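Local coordinates for protein putative acetamidase/formamidase (Yersinia enterocolitica subsp. palearctica serotype O:3, PDB 5UBU) that probably hydrolyses carbon-nitrogen bonds in linear amides other than peptides, at residues Y38-Y43 with N85-P90; R61-G66 with I218-A223; E65-S70 with Q77-P82; E154-S159 with T233-A238; L185-H190 with L311-D316. All blocks are in the same frame, centred on the assembly; numbering follows the deposited sequence.

Contact 1 (Y38-Y43 with N85-P90); sequences YTIGPY and NPQNGP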
# COMPACT_ATOMS: atom_id res chain seq x y z
N TYR B 38 -17.50 0.11 -23.09
CA TYR B 38 -17.07 -0.15 -21.71
C TYR B 38 -15.60 -0.60 -21.65
O TYR B 38 -15.11 -1.00 -20.58
CB TYR B 38 -18.01 -1.15 -21.03
CG TYR B 38 -19.36 -0.53 -20.75
CD1 TYR B 38 -19.59 0.15 -19.55
CD2 TYR B 38 -20.41 -0.61 -21.67
CE1 TYR B 38 -20.81 0.74 -19.28
CE2 TYR B 38 -21.64 -0.03 -21.40
CZ TYR B 38 -21.83 0.64 -20.20
OH TYR B 38 -23.04 1.23 -19.90
N THR B 39 -14.91 -0.53 -22.79
CA THR B 39 -13.48 -0.85 -22.87
C THR B 39 -12.86 0.16 -23.85
O THR B 39 -13.47 0.51 -24.86
CB THR B 39 -13.18 -2.32 -23.25
OG1 THR B 39 -11.79 -2.59 -23.04
CG2 THR B 39 -13.58 -2.63 -24.69
N ILE B 40 -11.67 0.64 -23.51
CA ILE B 40 -10.95 1.65 -24.29
C ILE B 40 -9.70 1.06 -24.92
O ILE B 40 -8.73 0.75 -24.23
CB ILE B 40 -10.61 2.83 -23.36
CG1 ILE B 40 -11.93 3.47 -22.89
CG2 ILE B 40 -9.71 3.84 -24.06
CD1 ILE B 40 -11.79 4.40 -21.71
N GLY B 41 -9.73 0.91 -26.24
CA GLY B 41 -8.62 0.33 -26.99
C GLY B 41 -8.70 0.59 -28.49
O GLY B 41 -9.50 1.40 -28.95
N PRO B 42 -7.86 -0.11 -29.26
CA PRO B 42 -7.79 0.05 -30.71
C PRO B 42 -8.72 -0.85 -31.54
O PRO B 42 -8.63 -0.83 -32.76
CB PRO B 42 -6.33 -0.34 -31.00
CG PRO B 42 -6.04 -1.41 -30.01
CD PRO B 42 -6.80 -1.02 -28.77
N TYR B 43 -9.61 -1.59 -30.90
CA TYR B 43 -10.49 -2.53 -31.62
C TYR B 43 -11.90 -2.00 -31.92
O TYR B 43 -12.62 -2.61 -32.71
CB TYR B 43 -10.54 -3.83 -30.83
CG TYR B 43 -9.16 -4.31 -30.44
CD1 TYR B 43 -8.33 -4.93 -31.36
CD2 TYR B 43 -8.68 -4.12 -29.15
CE1 TYR B 43 -7.06 -5.37 -31.01
CE2 TYR B 43 -7.41 -4.55 -28.78
CZ TYR B 43 -6.61 -5.18 -29.72
OH TYR B 43 -5.35 -5.62 -29.38
N ASN B 85 -19.65 3.79 -16.69
CA ASN B 85 -19.02 4.79 -17.54
C ASN B 85 -19.06 4.45 -19.04
O ASN B 85 -18.02 4.21 -19.65
CB ASN B 85 -17.57 5.06 -17.09
CG ASN B 85 -17.46 5.40 -15.61
OD1 ASN B 85 -18.44 5.81 -14.97
ND2 ASN B 85 -16.26 5.24 -15.06
N PRO B 86 -20.26 4.42 -19.64
CA PRO B 86 -20.36 4.18 -21.07
C PRO B 86 -19.60 5.29 -21.80
O PRO B 86 -19.81 6.46 -21.50
CB PRO B 86 -21.86 4.28 -21.34
CG PRO B 86 -22.39 5.08 -20.21
CD PRO B 86 -21.59 4.62 -19.04
N GLN B 87 -18.73 4.91 -22.74
CA GLN B 87 -17.88 5.87 -23.44
C GLN B 87 -18.29 6.31 -24.83
O GLN B 87 -18.74 5.49 -25.62
CB GLN B 87 -16.46 5.28 -23.58
CG GLN B 87 -15.77 5.00 -22.26
CD GLN B 87 -15.48 6.27 -21.49
OE1 GLN B 87 -14.82 7.19 -21.99
NE2 GLN B 87 -15.95 6.31 -20.24
N ASN B 88 -18.14 7.60 -25.09
CA ASN B 88 -18.33 8.16 -26.43
C ASN B 88 -16.97 7.97 -27.10
O ASN B 88 -15.93 8.00 -26.42
CB ASN B 88 -18.70 9.64 -26.40
CG ASN B 88 -20.17 9.87 -26.21
OD1 ASN B 88 -20.62 10.23 -25.14
ND2 ASN B 88 -20.94 9.60 -27.26
N GLY B 89 -16.96 7.76 -28.41
CA GLY B 89 -15.71 7.54 -29.13
C GLY B 89 -15.68 6.15 -29.73
O GLY B 89 -16.65 5.40 -29.60
N PRO B 90 -14.57 5.77 -30.36
CA PRO B 90 -13.38 6.60 -30.49
C PRO B 90 -13.45 7.67 -31.57
O PRO B 90 -14.00 7.45 -32.64
CB PRO B 90 -12.29 5.59 -30.86
CG PRO B 90 -13.01 4.49 -31.54
CD PRO B 90 -14.39 4.45 -30.97
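Tyr38 lays one face of its ring against Pro86, the two side chains running side by side in the same direction. With CG anti to the carbonyl carbon (chi1 -71°), the phenol reaches along the proline. Pro86 CA then sits over the ring toward its rim, in a CH-pi contact 4.2 Å from the centroid of the Tyr38 ring. Farther out, Tyr38 CZ packs on Pro86 CB at 3.8 Å, and the phenol oxygen passes above the same pyrrolidine to hydrogen-bond Glu65. Ile179 of a second subunit also packs against Tyr38.

Two residues on, the contact becomes aliphatic. Ile40 brings the end of its longer branch, CD1, to 4.1 Å from Gln87 CG. Gln87 is folded rather than extended: its chain bends at chi2 (-66°), which turns the amide toward the Asn85 carbonyl. There Gln87 NE2 donates to Asn85 O at 3.0 Å, with the donor well above that carbonyl plane. NE2 also bonds to Thr172, so two acceptors hold the nitrogen, while CG and the amide carbon and oxygen lie against Ile40 CD1.

No hydrogen bond links the two segments. The two-strand pair of 39-40 with 182-183, together with the loop residue just before it, packs on the start of strand 87-93 of the mixed sheet, a buried contact beside the subunit interface.

Contact 2 (R61-G66 with I218-A223); sequences RDAFEG and IGDAHA. With NA (sodium ion), chain G; NA (sodium ion), chain H.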
# COMPACT_ATOMS: atom_id res chain seq x y z
N ARG B 61 -23.63 10.09 -21.80
CA ARG B 61 -24.57 9.35 -20.97
C ARG B 61 -23.97 9.24 -19.57
O ARG B 61 -22.76 9.29 -19.41
CB ARG B 61 -24.85 7.97 -21.56
CG ARG B 61 -25.73 8.01 -22.78
CD ARG B 61 -26.05 6.60 -23.28
NE ARG B 61 -27.01 6.65 -24.39
CZ ARG B 61 -27.43 5.59 -25.08
NH1 ARG B 61 -28.31 5.75 -26.07
NH2 ARG B 61 -26.98 4.37 -24.81
N ASP B 62 -24.83 9.09 -18.56
CA ASP B 62 -24.34 9.00 -17.19
C ASP B 62 -23.58 7.69 -16.97
O ASP B 62 -23.61 6.80 -17.82
CB ASP B 62 -25.48 9.22 -16.16
CG ASP B 62 -26.48 8.04 -16.06
OD1 ASP B 62 -26.16 6.91 -16.49
OD2 ASP B 62 -27.59 8.23 -15.50
N ALA B 63 -22.91 7.58 -15.83
CA ALA B 63 -22.13 6.40 -15.49
C ALA B 63 -22.91 5.07 -15.48
O ALA B 63 -22.30 4.01 -15.63
CB ALA B 63 -21.46 6.60 -14.15
N PHE B 64 -24.22 5.14 -15.31
CA PHE B 64 -25.06 3.94 -15.25
C PHE B 64 -25.82 3.68 -16.56
O PHE B 64 -26.61 2.74 -16.65
CB PHE B 64 -26.07 4.08 -14.09
CG PHE B 64 -25.45 4.64 -12.83
CD1 PHE B 64 -24.52 3.90 -12.11
CD2 PHE B 64 -25.78 5.92 -12.38
CE1 PHE B 64 -23.94 4.41 -10.96
CE2 PHE B 64 -25.20 6.43 -11.23
CZ PHE B 64 -24.27 5.68 -10.52
N GLU B 65 -25.52 4.49 -17.57
CA GLU B 65 -26.17 4.44 -18.89
C GLU B 65 -27.70 4.47 -18.74
O GLU B 65 -28.42 3.70 -19.36
CB GLU B 65 -25.66 3.23 -19.72
CG GLU B 65 -25.94 3.39 -21.21
CD GLU B 65 -25.31 2.33 -22.10
OE1 GLU B 65 -25.11 2.62 -23.31
OE2 GLU B 65 -24.99 1.22 -21.60
N GLY B 66 -28.16 5.39 -17.89
CA GLY B 66 -29.58 5.59 -17.62
C GLY B 66 -30.33 4.45 -16.92
O GLY B 66 -31.56 4.49 -16.82
N ILE B 218 -14.45 9.77 -24.37
CA ILE B 218 -14.91 10.71 -23.34
C ILE B 218 -16.21 10.19 -22.71
O ILE B 218 -16.94 9.42 -23.33
CB ILE B 218 -15.07 12.14 -23.92
CG1 ILE B 218 -15.35 13.16 -22.83
CG2 ILE B 218 -16.16 12.18 -25.00
CD1 ILE B 218 -15.37 14.59 -23.33
N GLY B 219 -16.47 10.59 -21.47
CA GLY B 219 -17.69 10.18 -20.78
C GLY B 219 -17.67 10.43 -19.30
O GLY B 219 -16.77 11.09 -18.80
N ASP B 220 -18.68 9.91 -18.61
CA ASP B 220 -18.80 10.03 -17.15
C ASP B 220 -18.69 11.48 -16.65
O ASP B 220 -17.75 11.85 -15.95
CB ASP B 220 -17.74 9.11 -16.49
CG ASP B 220 -17.85 9.06 -14.96
OD1 ASP B 220 -18.94 9.21 -14.37
OD2 ASP B 220 -16.79 8.83 -14.36
N ALA B 221 -19.66 12.30 -17.03
CA ALA B 221 -19.68 13.68 -16.60
C ALA B 221 -20.14 13.74 -15.14
O ALA B 221 -21.01 12.97 -14.72
CB ALA B 221 -20.62 14.49 -17.48
N HIS B 222 -19.53 14.64 -14.36
CA HIS B 222 -19.90 14.84 -12.95
C HIS B 222 -20.34 16.27 -12.74
O HIS B 222 -19.69 17.18 -13.23
CB HIS B 222 -18.75 14.59 -11.98
CG HIS B 222 -18.24 13.19 -11.96
ND1 HIS B 222 -16.92 12.89 -11.73
CD2 HIS B 222 -18.86 12.01 -12.19
CE1 HIS B 222 -16.75 11.58 -11.76
NE2 HIS B 222 -17.91 11.02 -12.05
N ALA B 223 -21.43 16.47 -12.01
CA ALA B 223 -21.92 17.82 -11.72
C ALA B 223 -21.07 18.47 -10.63
O ALA B 223 -21.05 19.68 -10.49
CB ALA B 223 -23.38 17.78 -11.30
NA NA G . -18.67 8.82 -12.17
NA NA H . -15.67 7.89 -12.69
O HOH W 1 -22.26 11.79 -18.76
O HOH W 2 -20.46 7.62 -19.19
O HOH W 3 -21.80 10.00 -15.34
O HOH W 4 -15.92 6.14 -10.38
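Asp220 swings its carboxylate to the Ala63 methyl because its CG stands opposite the backbone N (chi1 -175°), which carries OD1 to 3.6 Å from Ala63 CB. His222 takes a different rotamer, CG beside its backbone N (chi1 -64°), bringing NE2 to the same sodium ion as Asp220. That ion lies 2.3 Å from Asp220 OD1, and Glu236 completes the residues around it. A second sodium takes Asp220 OD2 at 2.2 Å, together with Asn193 and Asp195, so one carboxylate bridges the pair.

No direct hydrogen bond crosses between the segments; water does the joining. One molecule receives the N-H of Asp220 at 3.0 Å and lies within bonding distance of the Arg61 carbonyl. Another accepts from Ala221 N and bonds weakly to that same carbonyl; a third accepts weakly from Ala63 N and lies close to Asp220 OD1.

The loop side holds a type I turn from Asp62 to Glu65, closed by Glu65 N to Asp62 O; just after it Gly66 N donates to Asp62 OD1 at 2.9 Å. Arg61 is paired with Glu65 and Glu30.

Strand 214-222 carries the metal ligands between strands 169-175 and 236-237, and the loop after strand 55-59 lies over its end.

Contact 3 (E65-S70 with Q77-P82); sequences EGAISS and QLLKMP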
# COMPACT_ATOMS: atom_id res chain seq x y z
N GLU B 65 -25.52 4.49 -17.57
CA GLU B 65 -26.17 4.44 -18.89
C GLU B 65 -27.70 4.47 -18.74
O GLU B 65 -28.42 3.70 -19.36
CB GLU B 65 -25.66 3.23 -19.72
CG GLU B 65 -25.94 3.39 -21.21
CD GLU B 65 -25.31 2.33 -22.10
OE1 GLU B 65 -25.11 2.62 -23.31
OE2 GLU B 65 -24.99 1.22 -21.60
N GLY B 66 -28.16 5.39 -17.89
CA GLY B 66 -29.58 5.59 -17.62
C GLY B 66 -30.33 4.45 -16.92
O GLY B 66 -31.56 4.49 -16.82
N ALA B 67 -29.60 3.46 -16.42
CA ALA B 67 -30.23 2.31 -15.75
C ALA B 67 -30.91 2.65 -14.43
O ALA B 67 -31.80 1.92 -14.00
CB ALA B 67 -29.21 1.20 -15.53
N ILE B 68 -30.48 3.75 -13.80
CA ILE B 68 -31.04 4.19 -12.53
C ILE B 68 -31.85 5.47 -12.72
O ILE B 68 -31.35 6.45 -13.25
CB ILE B 68 -29.94 4.37 -11.47
CG1 ILE B 68 -29.24 3.02 -11.22
CG2 ILE B 68 -30.51 4.88 -10.16
CD1 ILE B 68 -28.13 3.07 -10.20
N SER B 69 -33.11 5.44 -12.28
CA SER B 69 -34.01 6.59 -12.43
C SER B 69 -34.95 6.80 -11.23
O SER B 69 -35.89 7.59 -11.30
CB SER B 69 -34.82 6.41 -13.72
OG SER B 69 -35.50 5.17 -13.73
N SER B 70 -34.68 6.10 -10.13
CA SER B 70 -35.49 6.20 -8.92
C SER B 70 -34.67 5.93 -7.68
O SER B 70 -33.79 5.06 -7.68
CB SER B 70 -36.63 5.19 -8.97
OG SER B 70 -37.34 5.16 -7.75
N GLN B 77 -28.91 -5.05 -8.35
CA GLN B 77 -29.80 -5.74 -9.28
C GLN B 77 -29.82 -5.10 -10.68
O GLN B 77 -30.18 -5.76 -11.65
CB GLN B 77 -31.22 -5.78 -8.72
CG GLN B 77 -31.34 -6.58 -7.43
CD GLN B 77 -32.73 -6.54 -6.82
OE1 GLN B 77 -33.65 -5.90 -7.34
NE2 GLN B 77 -32.88 -7.23 -5.70
N LEU B 78 -29.43 -3.83 -10.78
CA LEU B 78 -29.42 -3.12 -12.07
C LEU B 78 -28.03 -2.91 -12.69
O LEU B 78 -27.94 -2.58 -13.87
CB LEU B 78 -30.11 -1.76 -11.91
CG LEU B 78 -31.56 -1.76 -11.42
CD1 LEU B 78 -32.05 -0.32 -11.28
CD2 LEU B 78 -32.47 -2.53 -12.37
N LEU B 79 -26.97 -3.09 -11.92
CA LEU B 79 -25.60 -2.89 -12.41
C LEU B 79 -24.75 -4.14 -12.23
O LEU B 79 -24.98 -4.95 -11.32
CB LEU B 79 -24.94 -1.76 -11.63
CG LEU B 79 -25.65 -0.41 -11.60
CD1 LEU B 79 -24.95 0.53 -10.64
CD2 LEU B 79 -25.75 0.20 -12.99
N LYS B 80 -23.76 -4.28 -13.11
CA LYS B 80 -22.81 -5.39 -13.09
C LYS B 80 -21.42 -4.74 -13.16
O LYS B 80 -21.05 -4.19 -14.20
CB LYS B 80 -23.04 -6.32 -14.28
CG LYS B 80 -22.43 -7.72 -14.15
CD LYS B 80 -22.77 -8.61 -15.34
CE LYS B 80 -24.26 -8.94 -15.42
NZ LYS B 80 -24.55 -9.85 -16.56
N MSE B 81 -20.67 -4.77 -12.06
CA MSE B 81 -19.33 -4.18 -12.06
C MSE B 81 -18.42 -5.05 -12.91
O MSE B 81 -18.61 -6.26 -12.94
CB MSE B 81 -18.76 -4.06 -10.64
CG MSE B 81 -19.56 -3.16 -9.71
SE MSE B 81 -19.51 -1.27 -10.27
CE MSE B 81 -21.36 -1.28 -10.91
N PRO B 82 -17.44 -4.47 -13.61
CA PRO B 82 -17.12 -3.04 -13.62
C PRO B 82 -17.76 -2.26 -14.78
O PRO B 82 -17.22 -1.22 -15.18
CB PRO B 82 -15.60 -3.06 -13.80
CG PRO B 82 -15.36 -4.24 -14.70
CD PRO B 82 -16.48 -5.24 -14.43
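Ala67 and Ile68 meet Leu78 and Leu79 in a small, mainly apolar contact without hydrogen bonds, where the loop after strand 55-59 folds back on the end of the short helix 75-78. The place is peripheral: its centre is about 21 Å from that of the chain, and the buried partner here is Ile68.

The deeper half is Ile68 against Leu79. Ile68 CD1 touches Leu79 CD1 at 4.1 Å; the two side chains cross at about a right angle and touch through their terminal methyls. Ile68 holds CG1 beside its backbone N and continues fully extended (chi2 180°), which is what carries CD1 across. Leu79 CD2 also approaches the Ala67 methyl, CB, at 4.4 Å.

Leu78 comes in on the other, more open flank. Its CD1 lies 3.5 Å from the Ala67 carbonyl oxygen and also reaches Ile68 CG1 at 4.4 Å. Leu78 is the last helical residue, and Leu79 the first whose backbone leaves helical angles, so the chain leaves the helix between two leucines that both touch Ala67 and Ile68.

Around this, Asp73 lies against both Ile68 and Leu78 and accepts a hydrogen bond from Ser69 N, while Phe64 covers Leu79. It is a local hydrophobic contact of loop with helix end, joining the loop after strand 55-59 to the C-terminal end of helix 75-78.

Contact 4 (E154-S159 with T233-A238); sequences EKVYWS and TAVEFA. With NA (sodium ion), chain G.
Val235 CG2 is the methyl that meets both partners on the other segment. It comes to the rim of the Trp158 indole, near the ring plane, with Trp158 CZ3 at 4.0 Å. The same methyl faces Val156 CG1 at 4.3 Å, so one methyl touches both residues of segment 154-159. Trp158 reaches it because its CG stands opposite the backbone N (chi1 -175°), which carries CZ3 of the six-membered ring to the valine.

Next out are the residues that fix these groups. Ile149 backs both Val156 and Trp158. The indole NE1 is bonded to Asp298 of the third subunit, and Arg147 makes a cation-pi contact with the indole, so the ring is held by a charge as well as by its N-H.

On the far side of the valine, Glu236 looks away to a sodium ion. It chelates the metal through OE1 and OE2, each at 2.2 Å, with Asp220 and His222 as further ligands. Ala234 N donates to Glu236 OE1 at 3.1 Å from above the carboxylate plane, which helps to set the orientation of the group.

The chemistry is thus divided: van der Waals contact alone joins the segments, while the residue next to Val235, Glu236, binds the metal and the Trp158 N-H reaches the third subunit.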
# COMPACT_ATOMS: atom_id res chain seq x y z
N GLU B 154 -26.33 26.22 -12.68
CA GLU B 154 -25.87 27.04 -11.58
C GLU B 154 -25.66 26.27 -10.27
O GLU B 154 -24.69 26.51 -9.55
CB GLU B 154 -26.90 28.16 -11.39
CG GLU B 154 -26.47 29.32 -10.50
CD GLU B 154 -27.41 30.52 -10.57
OE1 GLU B 154 -28.35 30.53 -11.42
OE2 GLU B 154 -27.21 31.47 -9.77
N LYS B 155 -26.58 25.35 -9.95
CA LYS B 155 -26.52 24.62 -8.66
C LYS B 155 -26.96 23.15 -8.71
O LYS B 155 -27.66 22.72 -9.62
CB LYS B 155 -27.42 25.36 -7.65
CG LYS B 155 -26.96 26.79 -7.39
CD LYS B 155 -27.81 27.61 -6.46
CE LYS B 155 -27.14 28.98 -6.30
NZ LYS B 155 -27.89 29.96 -5.46
N VAL B 156 -26.53 22.40 -7.68
CA VAL B 156 -26.86 20.98 -7.50
C VAL B 156 -27.69 20.93 -6.21
O VAL B 156 -27.17 21.19 -5.13
CB VAL B 156 -25.60 20.12 -7.37
CG1 VAL B 156 -25.97 18.65 -7.15
CG2 VAL B 156 -24.71 20.27 -8.61
N TYR B 157 -28.97 20.59 -6.34
CA TYR B 157 -29.90 20.59 -5.20
C TYR B 157 -29.85 19.30 -4.39
O TYR B 157 -30.81 18.53 -4.37
CB TYR B 157 -31.31 20.89 -5.71
CG TYR B 157 -31.36 22.20 -6.46
CD1 TYR B 157 -31.46 23.41 -5.78
CD2 TYR B 157 -31.28 22.23 -7.85
CE1 TYR B 157 -31.48 24.62 -6.46
CE2 TYR B 157 -31.31 23.44 -8.54
CZ TYR B 157 -31.41 24.62 -7.84
OH TYR B 157 -31.44 25.81 -8.52
N TRP B 158 -28.74 19.12 -3.68
CA TRP B 158 -28.50 17.93 -2.86
C TRP B 158 -29.60 17.66 -1.83
O TRP B 158 -30.05 16.53 -1.70
CB TRP B 158 -27.15 18.03 -2.14
CG TRP B 158 -26.80 16.79 -1.40
CD1 TRP B 158 -27.02 16.53 -0.08
CD2 TRP B 158 -26.21 15.62 -1.95
NE1 TRP B 158 -26.59 15.26 0.23
CE2 TRP B 158 -26.08 14.68 -0.90
CE3 TRP B 158 -25.77 15.26 -3.23
CZ2 TRP B 158 -25.53 13.42 -1.10
CZ3 TRP B 158 -25.21 14.01 -3.42
CH2 TRP B 158 -25.10 13.10 -2.36
N SER B 159 -30.00 18.70 -1.11
CA SER B 159 -31.04 18.58 -0.09
C SER B 159 -31.50 19.96 0.40
O SER B 159 -30.95 20.98 -0.02
CB SER B 159 -30.52 17.78 1.11
OG SER B 159 -29.41 18.43 1.72
N THR B 233 -19.13 7.14 -6.03
CA THR B 233 -19.70 7.95 -7.11
C THR B 233 -19.83 9.42 -6.74
O THR B 233 -19.96 9.77 -5.57
CB THR B 233 -21.12 7.46 -7.52
OG1 THR B 233 -22.06 7.77 -6.48
CG2 THR B 233 -21.15 5.97 -7.80
N ALA B 234 -19.81 10.26 -7.76
CA ALA B 234 -19.99 11.69 -7.61
C ALA B 234 -21.45 11.90 -7.99
O ALA B 234 -22.26 11.00 -7.81
CB ALA B 234 -19.06 12.42 -8.57
N VAL B 235 -21.80 13.10 -8.47
CA VAL B 235 -23.17 13.34 -8.94
C VAL B 235 -23.07 13.06 -10.44
O VAL B 235 -22.68 13.92 -11.21
CB VAL B 235 -23.69 14.76 -8.62
CG1 VAL B 235 -25.02 15.02 -9.32
CG2 VAL B 235 -23.83 14.94 -7.11
N GLU B 236 -23.40 11.82 -10.81
CA GLU B 236 -23.33 11.35 -12.19
C GLU B 236 -24.49 11.91 -13.02
O GLU B 236 -25.65 11.82 -12.59
CB GLU B 236 -23.45 9.83 -12.20
CG GLU B 236 -22.53 9.08 -11.24
CD GLU B 236 -21.06 9.26 -11.52
OE1 GLU B 236 -20.26 9.00 -10.60
OE2 GLU B 236 -20.70 9.65 -12.65
N PHE B 237 -24.19 12.44 -14.21
CA PHE B 237 -25.26 12.98 -15.06
C PHE B 237 -24.93 12.93 -16.55
O PHE B 237 -23.78 12.76 -16.95
CB PHE B 237 -25.64 14.42 -14.63
CG PHE B 237 -24.69 15.50 -15.10
CD1 PHE B 237 -23.37 15.52 -14.72
CD2 PHE B 237 -25.16 16.55 -15.88
CE1 PHE B 237 -22.51 16.53 -15.16
CE2 PHE B 237 -24.30 17.57 -16.30
CZ PHE B 237 -22.98 17.55 -15.93
N ALA B 238 -25.99 13.03 -17.36
CA ALA B 238 -25.90 13.04 -18.80
C ALA B 238 -25.64 14.51 -19.16
O ALA B 238 -26.32 15.39 -18.64
CB ALA B 238 -27.19 12.54 -19.42
NA NA G . -18.67 8.82 -12.17

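Contact 5 (L185-H190 with L311-D316); sequences LTPDNH and LGNMVD
Leu185 meets Asp316 just beyond an Asx turn, in which Asn313 folds the end of strand 308-313 back so that its OD1 accepts from the backbone N-H groups just ahead. Leu185 is first in line. Its carbonyl oxygen lies 3.5 Å from Asp316 CB, and the same oxygen accepts a hydrogen bond from Asn193. The side chain, with CG opposite the backbone N (chi1 -166°), brings CD1 to 4.1 Å from Asp316 OD1, the two chains crossing obliquely. That puts a methyl beside a carboxylate about 4 Å from a bound sodium. Asp195, a ligand of that ion, lies close to the other oxygen of Asp316.

Thr186 turns the other way, tied to Asn183, and hands over to Pro187. The proline ring then packs against the turn: its CG stands 4.0 Å from Asn313 ND2, and its CD lies 4.2 Å from Asp316 CB. Thr320 of the adjoining strand also touches this ring. Beyond Pro187 the chain leaves the contact, with Asp188 in a salt bridge to Lys318.

Across from it, Asn313 organises the turn; its amide nitrogen is bonded to Met194 O. Gly312 and Asn313 form a classic beta bulge opposite Thr320. Asn313 OD1 takes two backbone donors: Val315 N at 3.2 Å arrives in the carbonyl plane on a lone pair, whereas Asp316 N, at 3.1 Å from OD1, comes in 45° above that plane.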
# COMPACT_ATOMS: atom_id res chain seq x y z
N LEU B 185 -13.65 1.70 -16.34
CA LEU B 185 -13.64 2.02 -14.92
C LEU B 185 -12.21 2.30 -14.42
O LEU B 185 -12.04 2.85 -13.34
CB LEU B 185 -14.22 0.85 -14.12
CG LEU B 185 -14.59 1.13 -12.66
CD1 LEU B 185 -15.76 2.10 -12.60
CD2 LEU B 185 -14.95 -0.14 -11.92
N THR B 186 -11.21 1.95 -15.22
CA THR B 186 -9.81 2.10 -14.84
C THR B 186 -9.02 3.28 -15.47
O THR B 186 -9.09 3.49 -16.68
CB THR B 186 -9.04 0.80 -15.21
OG1 THR B 186 -9.65 -0.33 -14.58
CG2 THR B 186 -7.58 0.88 -14.79
N PRO B 187 -8.29 4.06 -14.64
CA PRO B 187 -7.41 5.10 -15.14
C PRO B 187 -6.00 4.51 -15.24
O PRO B 187 -5.66 3.61 -14.45
CB PRO B 187 -7.43 6.15 -14.04
CG PRO B 187 -7.65 5.37 -12.80
CD PRO B 187 -8.48 4.17 -13.18
N ASP B 188 -5.19 5.00 -16.17
CA ASP B 188 -3.84 4.47 -16.33
C ASP B 188 -3.00 5.52 -17.08
O ASP B 188 -3.31 6.72 -17.00
CB ASP B 188 -3.93 3.12 -17.08
CG ASP B 188 -2.78 2.19 -16.78
OD1 ASP B 188 -1.60 2.64 -16.73
OD2 ASP B 188 -3.07 0.98 -16.62
N ASN B 189 -1.95 5.11 -17.78
CA ASN B 189 -1.11 6.07 -18.52
C ASN B 189 -1.72 6.62 -19.82
O ASN B 189 -1.10 7.41 -20.52
CB ASN B 189 0.30 5.48 -18.79
CG ASN B 189 0.28 4.22 -19.63
OD1 ASN B 189 -0.61 3.98 -20.43
ND2 ASN B 189 1.31 3.42 -19.46
N HIS B 190 -2.94 6.18 -20.11
CA HIS B 190 -3.68 6.60 -21.29
C HIS B 190 -4.80 7.57 -20.93
O HIS B 190 -5.52 8.05 -21.81
CB HIS B 190 -4.30 5.37 -21.95
CG HIS B 190 -5.46 4.80 -21.19
ND1 HIS B 190 -5.34 4.30 -19.91
CD2 HIS B 190 -6.76 4.63 -21.54
CE1 HIS B 190 -6.52 3.87 -19.49
NE2 HIS B 190 -7.40 4.05 -20.46
N LEU B 311 -6.13 14.84 -4.75
CA LEU B 311 -6.54 13.46 -4.72
C LEU B 311 -7.77 13.40 -5.64
O LEU B 311 -8.79 14.03 -5.36
CB LEU B 311 -6.87 13.01 -3.31
CG LEU B 311 -7.44 11.58 -3.19
CD1 LEU B 311 -6.46 10.59 -3.77
CD2 LEU B 311 -7.77 11.23 -1.75
N GLY B 312 -7.65 12.68 -6.74
CA GLY B 312 -8.74 12.52 -7.69
C GLY B 312 -9.72 11.51 -7.16
O GLY B 312 -10.70 11.86 -6.52
N ASN B 313 -9.44 10.23 -7.43
CA ASN B 313 -10.31 9.16 -6.96
C ASN B 313 -9.51 8.24 -6.08
O ASN B 313 -8.30 8.16 -6.20
CB ASN B 313 -10.91 8.38 -8.15
CG ASN B 313 -9.99 7.28 -8.67
OD1 ASN B 313 -9.84 6.24 -8.04
ND2 ASN B 313 -9.46 7.46 -9.88
N MSE B 314 -10.19 7.56 -5.17
CA MSE B 314 -9.51 6.60 -4.32
C MSE B 314 -10.47 5.43 -4.20
O MSE B 314 -10.51 4.75 -3.20
CB MSE B 314 -8.93 7.30 -3.09
CG MSE B 314 -9.68 7.36 -1.78
SE MSE B 314 -8.44 6.74 -0.38
CE MSE B 314 -9.54 5.24 0.23
N VAL B 315 -11.20 5.18 -5.29
CA VAL B 315 -12.20 4.12 -5.34
C VAL B 315 -12.08 3.18 -6.55
O VAL B 315 -12.42 2.00 -6.47
CB VAL B 315 -13.63 4.73 -5.31
CG1 VAL B 315 -13.82 5.58 -4.06
CG2 VAL B 315 -13.93 5.57 -6.54
N ASP B 316 -11.59 3.70 -7.67
CA ASP B 316 -11.48 2.93 -8.90
C ASP B 316 -10.34 1.89 -8.83
O ASP B 316 -9.51 1.97 -7.92
CB ASP B 316 -11.30 3.92 -10.06
CG ASP B 316 -12.47 4.91 -10.18
OD1 ASP B 316 -13.65 4.48 -10.05
OD2 ASP B 316 -12.22 6.11 -10.43

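How the contacts relate
Contacts 1, 2, 4 and 5 are buried, whereas contact 3 lies at the periphery and is partly open. Contact 2 is the polar one, joined largely by water beside the metal site; the others join their segments by packing, aromatic on proline in contact 1, aliphatic in contact 3, methyl at the indole edge in contact 4, proline and aspartate in contact 5. Contacts 2 and 4 share a sodium ion and neighbouring strands 214-222 and 236-237. Contacts 2 and 3 start from the same loop, and Glu65 ties that loop to Tyr38 of contact 1. Strands 87-93 and 214-222 join contacts 1 and 2 in one sheet. Contacts 4 and 5 both reach the third subunit; contact 1 meets the second.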